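Local coordinates for zinc uptake regulation protein (Escherichia coli, PDB 4MTE) that represses genes of zinc uptake, using zinc as a cofactor to bind their operator DNA, at residues I42-L47 / R65-L70. Residues are numbered along the deposited sequence; the frame is centred on the assembly and turned at random.
Sequences ISAYDL and RALDFL. With nucleotides of chain F; nucleotides of chain E.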
ATOM      1  N   ILE D  42       7.733   9.997 -18.501  1.00 44.97           N
ATOM      2  CA  ILE D  42       6.335   9.827 -18.126  1.00 42.08           C
ATOM      3  C   ILE D  42       6.069   8.383 -17.709  1.00 45.37           C
ATOM      4  O   ILE D  42       6.703   7.455 -18.213  1.00 48.56           O
ATOM      5  CB  ILE D  42       5.393  10.214 -19.285  1.00 34.68           C
ATOM      6  CG1 ILE D  42       3.935  10.192 -18.816  1.00 47.89           C
ATOM      7  CG2 ILE D  42       5.605   9.287 -20.486  1.00 45.44           C
ATOM      8  CD1 ILE D  42       2.963  10.818 -19.794  1.00 44.46           C
ATOM      9  N   SER D  43       5.130   8.198 -16.786  1.00 42.42           N
ATOM     10  CA  SER D  43       4.789   6.868 -16.298  1.00 36.41           C
ATOM     11  C   SER D  43       3.793   6.202 -17.238  1.00 38.66           C
ATOM     12  O   SER D  43       3.109   6.872 -18.012  1.00 44.92           O
ATOM     13  CB  SER D  43       4.176   6.951 -14.902  1.00 23.36           C
ATOM     14  OG  SER D  43       2.815   7.329 -14.984  1.00 32.26           O
ATOM     15  N   ALA D  44       3.703   4.879 -17.148  1.00 26.88           N
ATOM     16  CA  ALA D  44       2.828   4.100 -18.016  1.00 22.82           C
ATOM     17  C   ALA D  44       1.360   4.475 -17.826  1.00 22.97           C
ATOM     18  O   ALA D  44       0.618   4.618 -18.798  1.00 35.34           O
ATOM     19  CB  ALA D  44       3.034   2.614 -17.763  1.00 27.15           C
ATOM     20  N   TYR D  45       0.941   4.643 -16.577  1.00 41.37           N
ATOM     21  CA  TYR D  45      -0.460   4.937 -16.276  1.00 33.88           C
ATOM     22  C   TYR D  45      -0.840   6.391 -16.562  1.00 34.12           C
ATOM     23  O   TYR D  45      -1.990   6.680 -16.897  1.00 56.79           O
ATOM     24  CB  TYR D  45      -0.795   4.555 -14.834  1.00 28.82           C
ATOM     25  CG  TYR D  45      -1.089   3.079 -14.686  1.00 24.92           C
ATOM     26  CD1 TYR D  45      -2.394   2.612 -14.592  1.00 32.33           C
ATOM     27  CD2 TYR D  45      -0.060   2.146 -14.675  1.00 25.41           C
ATOM     28  CE1 TYR D  45      -2.664   1.260 -14.471  1.00 29.45           C
ATOM     29  CE2 TYR D  45      -0.323   0.793 -14.556  1.00 28.58           C
ATOM     30  CZ  TYR D  45      -1.626   0.354 -14.457  1.00 27.22           C
ATOM     31  OH  TYR D  45      -1.889  -0.993 -14.337  1.00 33.10           O
ATOM     32  N   ASP D  46       0.117   7.305 -16.442  1.00 44.13           N
ATOM     33  CA  ASP D  46      -0.107   8.682 -16.872  1.00 49.82           C
ATOM     34  C   ASP D  46      -0.320   8.683 -18.382  1.00 35.06           C
ATOM     35  O   ASP D  46      -1.250   9.307 -18.904  1.00 47.24           O
ATOM     36  CB  ASP D  46       1.090   9.566 -16.514  1.00 48.01           C
ATOM     37  CG  ASP D  46       1.202   9.833 -15.022  1.00 49.85           C
ATOM     38  OD1 ASP D  46       0.182   9.714 -14.310  1.00 42.55           O
ATOM     39  OD2 ASP D  46       2.315  10.171 -14.566  1.00 47.10           O
ATOM     40  N   LEU D  47       0.549   7.954 -19.074  1.00 38.19           N
ATOM     41  CA  LEU D  47       0.474   7.809 -20.521  1.00 48.00           C
ATOM     42  C   LEU D  47      -0.848   7.152 -20.897  1.00 36.99           C
ATOM     43  O   LEU D  47      -1.493   7.531 -21.877  1.00 47.30           O
ATOM     44  CB  LEU D  47       1.643   6.953 -21.004  1.00 29.41           C
ATOM     45  CG  LEU D  47       1.919   6.878 -22.503  1.00 51.27           C
ATOM     46  CD1 LEU D  47       2.214   8.257 -23.089  1.00 48.13           C
ATOM     47  CD2 LEU D  47       3.083   5.926 -22.724  1.00 50.39           C
ATOM     48  N   ARG D  65       2.188  -2.899 -24.242  1.00 32.33           N
ATOM     49  CA  ARG D  65       2.512  -3.498 -25.530  1.00 38.59           C
ATOM     50  C   ARG D  65       3.196  -2.457 -26.404  1.00 35.28           C
ATOM     51  O   ARG D  65       4.288  -2.693 -26.947  1.00 38.91           O
ATOM     52  CB  ARG D  65       1.242  -3.999 -26.216  1.00 23.76           C
ATOM     53  CG  ARG D  65       0.718  -5.307 -25.659  1.00 36.80           C
ATOM     54  CD  ARG D  65      -0.729  -5.545 -26.054  1.00 43.17           C
ATOM     55  NE  ARG D  65      -1.206  -6.850 -25.607  1.00 39.93           N
ATOM     56  CZ  ARG D  65      -2.484  -7.217 -25.586  1.00 44.36           C
ATOM     57  NH1 ARG D  65      -3.429  -6.375 -25.980  1.00 43.14           N
ATOM     58  NH2 ARG D  65      -2.817  -8.427 -25.164  1.00 40.22           N
ATOM     59  N   ALA D  66       2.551  -1.299 -26.529  1.00 33.06           N
ATOM     60  CA  ALA D  66       3.116  -0.189 -27.287  1.00 30.90           C
ATOM     61  C   ALA D  66       4.538   0.107 -26.816  1.00 32.83           C
ATOM     62  O   ALA D  66       5.470   0.157 -27.617  1.00 44.87           O
ATOM     63  CB  ALA D  66       2.240   1.050 -27.149  1.00 33.27           C
ATOM     64  N   LEU D  67       4.702   0.267 -25.509  1.00 41.08           N
ATOM     65  CA  LEU D  67       6.000   0.592 -24.930  1.00 38.19           C
ATOM     66  C   LEU D  67       7.033  -0.496 -25.199  1.00 40.39           C
ATOM     67  O   LEU D  67       8.187  -0.193 -25.495  1.00 43.63           O
ATOM     68  CB  LEU D  67       5.870   0.836 -23.425  1.00 33.83           C
ATOM     69  CG  LEU D  67       5.221   2.164 -23.021  1.00 43.23           C
ATOM     70  CD1 LEU D  67       4.904   2.174 -21.529  1.00 42.56           C
ATOM     71  CD2 LEU D  67       6.114   3.349 -23.391  1.00 39.62           C
ATOM     72  N   ASP D  68       6.624  -1.758 -25.101  1.00 38.90           N
ATOM     73  CA  ASP D  68       7.520  -2.870 -25.408  1.00 40.98           C
ATOM     74  C   ASP D  68       8.012  -2.767 -26.846  1.00 33.02           C
ATOM     75  O   ASP D  68       9.209  -2.875 -27.113  1.00 36.51           O
ATOM     76  CB  ASP D  68       6.818  -4.215 -25.198  1.00 51.33           C
ATOM     77  CG  ASP D  68       6.676  -4.584 -23.734  1.00 57.25           C
ATOM     78  OD1 ASP D  68       7.566  -4.227 -22.933  1.00 65.36           O
ATOM     79  OD2 ASP D  68       5.675  -5.243 -23.385  1.00 65.85           O
ATOM     80  N   PHE D  69       7.080  -2.555 -27.771  1.00 32.05           N
ATOM     81  CA  PHE D  69       7.434  -2.370 -29.177  1.00 39.41           C
ATOM     82  C   PHE D  69       8.408  -1.203 -29.369  1.00 43.32           C
ATOM     83  O   PHE D  69       9.482  -1.361 -29.961  1.00 38.07           O
ATOM     84  CB  PHE D  69       6.176  -2.133 -30.016  1.00 42.71           C
ATOM     85  CG  PHE D  69       6.463  -1.788 -31.453  1.00 40.85           C
ATOM     86  CD1 PHE D  69       6.671  -2.785 -32.392  1.00 43.68           C
ATOM     87  CD2 PHE D  69       6.527  -0.468 -31.864  1.00 42.16           C
ATOM     88  CE1 PHE D  69       6.936  -2.468 -33.712  1.00 37.31           C
ATOM     89  CE2 PHE D  69       6.791  -0.149 -33.184  1.00 47.74           C
ATOM     90  CZ  PHE D  69       6.995  -1.150 -34.106  1.00 53.23           C
ATOM     91  N   LEU D  70       8.025  -0.035 -28.862  1.00 35.92           N
ATOM     92  CA  LEU D  70       8.832   1.175 -28.996  1.00 44.74           C
ATOM     93  C   LEU D  70      10.208   1.006 -28.356  1.00 45.71           C
ATOM     94  O   LEU D  70      11.203   1.536 -28.850  1.00 44.54           O
ATOM     95  CB  LEU D  70       8.105   2.362 -28.359  1.00 40.91           C
ATOM     96  CG  LEU D  70       6.757   2.725 -28.987  1.00 31.84           C
ATOM     97  CD1 LEU D  70       6.008   3.718 -28.109  1.00 34.40           C
ATOM     98  CD2 LEU D  70       6.942   3.274 -30.399  1.00 43.44           C
TER
ATOM     99  P    DT F  20       3.667   4.433 -10.546  0.50 38.70           P
ATOM    100  OP1  DT F  20       4.919   5.212 -10.674  0.50 37.19           O
ATOM    101  OP2  DT F  20       2.426   4.912 -11.193  0.50 30.76           O
ATOM    102  O5'  DT F  20       3.948   2.946 -11.061  0.50 32.64           O
ATOM    103  C5'  DT F  20       5.101   2.271 -10.578  0.50 37.02           C
ATOM    104  C4'  DT F  20       5.126   0.825 -11.039  0.50 37.33           C
ATOM    105  O4'  DT F  20       3.960   0.120 -10.534  0.50 33.90           O
ATOM    106  C3'  DT F  20       5.116   0.635 -12.557  0.50 32.52           C
ATOM    107  O3'  DT F  20       6.288  -0.073 -12.961  0.50 43.45           O
ATOM    108  C2'  DT F  20       3.840  -0.160 -12.817  0.50 35.99           C
ATOM    109  C1'  DT F  20       3.649  -0.872 -11.488  0.50 36.28           C
ATOM    110  N1   DT F  20       2.269  -1.401 -11.286  0.50 31.25           N
ATOM    111  C2   DT F  20       2.080  -2.761 -11.149  0.50 33.21           C
ATOM    112  O2   DT F  20       2.980  -3.583 -11.172  0.50 33.85           O
ATOM    113  N3   DT F  20       0.772  -3.128 -10.978  0.50 30.41           N
ATOM    114  C4   DT F  20      -0.339  -2.305 -10.933  0.50 30.51           C
ATOM    115  O4   DT F  20      -1.474  -2.749 -10.773  0.50 30.70           O
ATOM    116  C5   DT F  20      -0.069  -0.897 -11.086  0.50 26.07           C
ATOM    117  C7   DT F  20      -1.188   0.106 -11.058  0.50 29.20           C
ATOM    118  C6   DT F  20       1.205  -0.520 -11.256  0.50 25.41           C
TER
ATOM    119  P    DT E   6      -2.066  -3.185 -32.229  1.00 71.47           P
ATOM    120  OP1  DT E   6      -2.274  -1.861 -32.854  1.00 58.00           O
ATOM    121  OP2  DT E   6      -1.000  -3.351 -31.215  1.00 65.99           O
ATOM    122  O5'  DT E   6      -3.451  -3.659 -31.593  1.00 78.34           O
ATOM    123  C5'  DT E   6      -4.539  -3.894 -32.484  1.00 67.67           C
ATOM    124  C4'  DT E   6      -5.788  -4.318 -31.738  1.00 71.10           C
ATOM    125  O4'  DT E   6      -5.709  -5.734 -31.440  1.00 63.89           O
ATOM    126  C3'  DT E   6      -6.027  -3.596 -30.415  1.00 68.83           C
ATOM    127  O3'  DT E   6      -7.322  -3.008 -30.467  1.00 75.07           O
ATOM    128  C2'  DT E   6      -5.866  -4.691 -29.359  1.00 54.53           C
ATOM    129  C1'  DT E   6      -6.201  -5.956 -30.138  1.00 58.11           C
ATOM    130  N1   DT E   6      -5.575  -7.226 -29.648  1.00 44.73           N
ATOM    131  C2   DT E   6      -6.385  -8.315 -29.428  1.00 50.21           C
ATOM    132  O2   DT E   6      -7.594  -8.320 -29.593  1.00 62.84           O
ATOM    133  N3   DT E   6      -5.717  -9.426 -28.998  1.00 40.80           N
ATOM    134  C4   DT E   6      -4.365  -9.585 -28.763  1.00 40.94           C
ATOM    135  O4   DT E   6      -3.901 -10.659 -28.372  1.00 42.46           O
ATOM    136  C5   DT E   6      -3.571  -8.405 -29.017  1.00 39.57           C
ATOM    137  C7   DT E   6      -2.083  -8.429 -28.808  1.00 34.89           C
ATOM    138  C6   DT E   6      -4.208  -7.302 -29.444  1.00 44.40           C
TER
ATOM    139  P    DA F  21       6.590  -0.332 -14.519  1.00 33.68           P
ATOM    140  OP1  DA F  21       8.045  -0.547 -14.651  1.00 42.26           O
ATOM    141  OP2  DA F  21       5.911   0.718 -15.309  1.00 49.82           O
ATOM    142  O5'  DA F  21       5.869  -1.717 -14.833  1.00 40.76           O
ATOM    143  C5'  DA F  21       6.319  -2.861 -14.136  1.00 36.10           C
ATOM    144  C4'  DA F  21       5.490  -4.081 -14.490  1.00 32.21           C
ATOM    145  O4'  DA F  21       4.136  -3.905 -14.012  1.00 38.98           O
ATOM    146  C3'  DA F  21       5.356  -4.385 -15.980  1.00 34.23           C
ATOM    147  O3'  DA F  21       6.149  -5.529 -16.252  1.00 36.65           O
ATOM    148  C2'  DA F  21       3.857  -4.612 -16.209  1.00 40.26           C
ATOM    149  C1'  DA F  21       3.320  -4.752 -14.790  1.00 36.57           C
ATOM    150  N9   DA F  21       1.928  -4.369 -14.586  1.00 29.08           N
ATOM    151  C8   DA F  21       1.384  -3.113 -14.591  1.00 26.77           C
ATOM    152  N7   DA F  21       0.089  -3.097 -14.361  1.00 31.42           N
ATOM    153  C5   DA F  21      -0.231  -4.434 -14.186  1.00 38.75           C
ATOM    154  C6   DA F  21      -1.439  -5.104 -13.910  1.00 33.78           C
ATOM    155  N6   DA F  21      -2.623  -4.501 -13.746  1.00 26.53           N
ATOM    156  N1   DA F  21      -1.384  -6.443 -13.805  1.00 29.94           N
ATOM    157  C2   DA F  21      -0.218  -7.073 -13.961  1.00 34.94           C
ATOM    158  N3   DA F  21       0.977  -6.557 -14.220  1.00 37.96           N
ATOM    159  C4   DA F  21       0.894  -5.226 -14.321  1.00 26.31           C
TER
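L47 and L67 reach toward each other tip to tip, and their methyls meet at 4.0 Å from CD2 of L47 to CD2 of L67. L47 swings CG anti to its backbone N (chi1 -169°), which carries its branched end across to L67 between the helices. The other branch of L67 serves A44, whose CB lies 4.2 Å from CD1 of L67. The contact is thus small, apolar and buried, one leucine of 65-70 lying against two residues about one helical turn apart on 42-47. S43 is the N-cap immediately before helix 44-52, where N of D46 donates to OG of S43 (3.1 Å).

Both segments also carry a side chain into the DNA. The phenol end of one face of the Y45 ring covers C7 of DT20 of chain F, with CZ of Y45 3.4 Å from that methyl. The hydroxyl at the ring edge donates to N7 of DA21 of chain F, 2.9 Å from OH to N7 and in the ring plane. A phenylalanine here lacks the hydroxyl and would probably leave N7 of DA21 of chain F without this donor. R65, its chain extended from CG to NE to span the gap to the base, sets one face of its guanidinium over C7 of DT6 of chain E, 3.5 Å from CZ to that methyl, while NH2 is hydrogen-bonded to O6 of a guanine base.

In the winged-helix domain of this Fur-family repressor, helices 44-52 and 60-72 are consistent with the helix-turn-helix pair, 60-72, which bears R65, being probably the recognition helix. M35 of helix 26-36 lies against both leucines where helix 44-52 packs on helix 60-72, while I42 is backbone hydrogen-bonded to Y85 on strand 84-87 of the antiparallel sheet.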